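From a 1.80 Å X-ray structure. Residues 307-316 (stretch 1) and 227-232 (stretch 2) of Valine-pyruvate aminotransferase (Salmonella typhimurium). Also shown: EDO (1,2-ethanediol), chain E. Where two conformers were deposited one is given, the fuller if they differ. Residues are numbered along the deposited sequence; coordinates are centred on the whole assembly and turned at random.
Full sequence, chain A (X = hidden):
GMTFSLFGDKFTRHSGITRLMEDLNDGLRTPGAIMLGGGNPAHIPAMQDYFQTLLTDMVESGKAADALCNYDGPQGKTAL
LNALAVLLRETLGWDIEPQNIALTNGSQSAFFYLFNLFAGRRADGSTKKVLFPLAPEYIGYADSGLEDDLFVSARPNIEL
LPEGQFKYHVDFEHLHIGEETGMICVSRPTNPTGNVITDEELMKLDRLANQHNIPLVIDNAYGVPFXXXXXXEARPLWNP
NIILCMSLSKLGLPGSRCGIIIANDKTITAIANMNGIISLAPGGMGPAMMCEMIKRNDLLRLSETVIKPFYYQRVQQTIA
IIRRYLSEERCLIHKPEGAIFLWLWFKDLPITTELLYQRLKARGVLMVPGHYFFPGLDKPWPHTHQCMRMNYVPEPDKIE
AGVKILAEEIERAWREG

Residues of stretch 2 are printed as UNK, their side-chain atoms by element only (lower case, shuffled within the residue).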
# COMPACT_ATOMS: atom_id res chain seq x y z
N ILE A 307 -11.08 2.82 24.82
CA ILE A 307 -11.58 3.36 23.56
C ILE A 307 -13.11 3.49 23.52
O ILE A 307 -13.62 4.60 23.33
CB ILE A 307 -11.09 2.50 22.37
CG1 ILE A 307 -9.55 2.58 22.26
CG2 ILE A 307 -11.75 2.95 21.07
CD1 ILE A 307 -8.94 1.65 21.23
N LYS A 308 -13.84 2.40 23.69
CA LYS A 308 -15.29 2.49 23.60
C LYS A 308 -15.89 3.56 24.54
O LYS A 308 -16.69 4.38 24.10
CB LYS A 308 -15.93 1.12 23.88
CG LYS A 308 -17.44 1.15 23.87
CD LYS A 308 -18.01 -0.24 24.07
CE LYS A 308 -19.47 -0.19 24.48
NZ LYS A 308 -20.08 -1.55 24.62
N PRO A 309 -15.53 3.56 25.83
CA PRO A 309 -16.15 4.59 26.70
C PRO A 309 -15.83 6.03 26.33
O PRO A 309 -16.65 6.93 26.57
CB PRO A 309 -15.61 4.27 28.09
CG PRO A 309 -14.92 3.01 27.98
CD PRO A 309 -14.63 2.68 26.60
N PHE A 310 -14.63 6.27 25.83
CA PHE A 310 -14.24 7.59 25.38
C PHE A 310 -15.18 8.08 24.28
O PHE A 310 -15.71 9.18 24.36
CB PHE A 310 -12.80 7.61 24.85
CG PHE A 310 -12.40 8.95 24.26
CD1 PHE A 310 -12.67 9.25 22.93
CD2 PHE A 310 -11.75 9.88 25.04
CE1 PHE A 310 -12.29 10.51 22.41
CE2 PHE A 310 -11.37 11.09 24.53
CZ PHE A 310 -11.65 11.40 23.22
N TYR A 311 -15.37 7.27 23.24
CA TYR A 311 -16.22 7.68 22.13
C TYR A 311 -17.69 7.74 22.53
O TYR A 311 -18.41 8.57 22.03
CB TYR A 311 -16.04 6.74 20.94
CG TYR A 311 -14.72 6.93 20.20
CD1 TYR A 311 -14.56 7.95 19.30
CD2 TYR A 311 -13.64 6.06 20.39
CE1 TYR A 311 -13.40 8.11 18.62
CE2 TYR A 311 -12.44 6.22 19.70
CZ TYR A 311 -12.32 7.26 18.83
OH TYR A 311 -11.16 7.47 18.11
N TYR A 312 -18.14 6.84 23.39
CA TYR A 312 -19.54 6.85 23.82
C TYR A 312 -19.85 8.17 24.54
O TYR A 312 -20.86 8.84 24.27
CB TYR A 312 -19.81 5.65 24.69
CG TYR A 312 -21.26 5.58 25.15
CD1 TYR A 312 -22.28 5.37 24.23
CD2 TYR A 312 -21.57 5.74 26.47
CE1 TYR A 312 -23.61 5.30 24.65
CE2 TYR A 312 -22.89 5.67 26.89
CZ TYR A 312 -23.89 5.44 25.97
OH TYR A 312 -25.19 5.37 26.42
N GLN A 313 -18.95 8.60 25.40
CA GLN A 313 -19.18 9.86 26.08
C GLN A 313 -19.15 11.03 25.12
O GLN A 313 -19.96 11.98 25.25
CB GLN A 313 -18.10 10.11 27.10
CG GLN A 313 -18.46 11.26 28.02
CD GLN A 313 -17.26 11.91 28.60
OE1 GLN A 313 -16.93 11.71 29.77
NE2 GLN A 313 -16.57 12.70 27.77
N ARG A 314 -18.22 10.98 24.19
CA ARG A 314 -18.05 12.06 23.23
C ARG A 314 -19.25 12.17 22.27
O ARG A 314 -19.67 13.27 21.93
CB ARG A 314 -16.71 11.92 22.49
CG ARG A 314 -16.21 13.18 21.82
CD ARG A 314 -16.00 14.33 22.87
NE ARG A 314 -14.84 14.14 23.74
CZ ARG A 314 -13.59 14.50 23.44
NH1 ARG A 314 -13.28 15.05 22.28
NH2 ARG A 314 -12.62 14.29 24.31
N VAL A 315 -19.81 11.04 21.84
CA VAL A 315 -20.96 11.07 20.95
C VAL A 315 -22.16 11.64 21.70
O VAL A 315 -22.92 12.44 21.15
CB VAL A 315 -21.27 9.71 20.23
CG1 VAL A 315 -21.94 8.70 21.13
CG2 VAL A 315 -22.13 9.98 19.01
N GLN A 316 -22.34 11.26 22.96
CA GLN A 316 -23.46 11.78 23.74
C GLN A 316 -23.34 13.28 23.95
O GLN A 316 -24.33 14.03 23.87
CB GLN A 316 -23.55 11.04 25.07
CG GLN A 316 -24.03 9.60 24.93
CD GLN A 316 -24.43 9.01 26.28
OE1 GLN A 316 -23.67 9.07 27.24
NE2 GLN A 316 -25.62 8.45 26.35
N UNK A 227 -11.40 -2.07 16.90
CA UNK A 227 -11.20 -1.22 18.08
C UNK A 227 -12.36 -1.11 19.05
O UNK A 227 -12.23 -0.46 20.09
c UNK A 227 -10.91 0.14 17.44
c UNK A 227 -11.80 0.14 16.25
c UNK A 227 -11.71 -1.27 15.70
N UNK A 228 -13.48 -1.75 18.76
CA UNK A 228 -14.59 -1.78 19.70
C UNK A 228 -15.38 -0.50 19.84
O UNK A 228 -16.00 -0.27 20.86
N UNK A 229 -15.39 0.31 18.80
CA UNK A 229 -16.16 1.57 18.80
C UNK A 229 -17.60 1.25 18.34
O UNK A 229 -18.03 1.61 17.22
c UNK A 229 -15.50 2.65 17.93
c UNK A 229 -16.27 4.02 18.10
c UNK A 229 -13.18 3.65 17.33
c UNK A 229 -14.00 2.84 18.28
N UNK A 230 -18.31 0.58 19.23
CA UNK A 230 -19.67 0.14 19.00
C UNK A 230 -20.44 0.29 20.29
O UNK A 230 -19.97 -0.11 21.37
c UNK A 230 -21.19 -3.02 17.28
c UNK A 230 -21.12 -1.75 18.11
c UNK A 230 -19.69 -1.32 18.44
c UNK A 230 -19.02 -2.29 19.45
N UNK A 231 -21.63 0.88 20.18
CA UNK A 231 -22.47 1.21 21.32
C UNK A 231 -23.80 0.45 21.35
O UNK A 231 -24.72 0.80 22.11
c UNK A 231 -19.26 4.19 21.24
c UNK A 231 -19.37 5.10 20.20
c UNK A 231 -21.55 3.56 20.91
c UNK A 231 -20.33 3.43 21.58
c UNK A 231 -22.75 2.71 21.30
c UNK A 231 -20.55 5.26 19.56
c UNK A 231 -21.63 4.51 19.90
N UNK A 232 -23.96 -0.51 20.47
CA UNK A 232 -25.19 -1.24 20.41
C UNK A 232 -24.86 -2.71 20.43
O UNK A 232 -23.70 -3.09 20.31
o UNK A 232 -25.01 -1.36 18.05
c UNK A 232 -25.89 -0.94 19.09
C1 EDO E . -23.20 0.49 25.26
O1 EDO E . -22.60 -0.61 24.50
C2 EDO E . -22.30 1.74 25.34
O2 EDO E . -21.67 1.79 26.65
O HOH W 1 -21.54 -2.10 22.49

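Position 227 carries three side-chain carbons that close a ring onto its own backbone N, and the peptide bond before it is cis. The ring stays 4.5 Å or more from the helix, and the nearer approach, to Ile307, is made by the backbone. Only proline has this form, so the residue is Pro227. The backbone O of Pro227 lies 3.6 Å from CG2 of Ile307, a methyl packed against a carbonyl.

Position 228 has no side-chain atoms at all, and its backbone O meets Lys308; this makes it Gly228. Its phi of 73° by itself favours glycine. An ideal CB here would point toward the helix, 4.7 Å from CB of Lys308, so the spacing alone does not demand glycine. The Gly228 O sits 3.3 Å from the Lys308 CB. That same carbonyl accepts a weak hydrogen bond from the backbone N of position 230.

Position 229 shows four carbons, forked at the first, with one arm two carbons long; that longer arm meets Ile307 and the Tyr311 ring. This is the skeleton of isoleucine: Ile229. The CA of Ile229 lies 5.0 Å from the CA of Lys308, a close approach for a loop and a helix. The CA-to-CB bond points sideways, yet the end of the side chain comes nearer the helix. CG1 of Ile229 packs 3.6 Å from CG2 of Ile307, and CD1 of Ile229 reaches to 3.6 Å from CE2 of Tyr311, so the longer arm bridges two residues one helical turn apart.

Position 230 repeats the pattern of four carbons forked at the first, with one two-carbon arm. Its CA-to-CB bond points away from the helix, and its backbone O meets Lys308. It is again isoleucine, Ile230. The contribution comes from the backbone: O of Ile230 lies 3.2 Å from CE of Lys308.

Position 231 has one carbon followed by a ring of six carbons with no oxygen, and the ring meets Tyr311, Tyr312 and Val315; hence Phe231. Its ring end comes nearer the helix although its CA-to-CB bond runs sideways. Phe231 CZ is 3.8 Å from CB of Tyr311, Phe231 CE1 is 3.8 Å from CB of Tyr312, and Phe231 CE2 is 4.0 Å from CG1 of Val315. The CA of Tyr312 makes an off-centre CH-pi contact, 4.2 Å from the centroid of the Phe231 ring.

Position 232 has one carbon and then one oxygen, points away and makes no contact with the helix: Ser232.

The contact works without a single direct hydrogen bond between the stretches. Ile229 and Phe231 supply the apolar grip, meeting Ile307, Tyr311, Tyr312 and Val315 along the helix. Lys308, all four chi angles t, lays its aliphatic chain along the carbonyls of Gly228 and Ile230. Lys308 NZ donates to O1 of the ethanediol at 2.7 Å and to a water at 2.6 Å; that water in turn donates to Ile230 O at 2.8 Å, linking helix and loop indirectly. The rule to read is that at 229 and 231 the side-chain ends come nearer the helix, while Ile230 between them offers its carbonyl.

Stretch 2 227-232: PGIIFS
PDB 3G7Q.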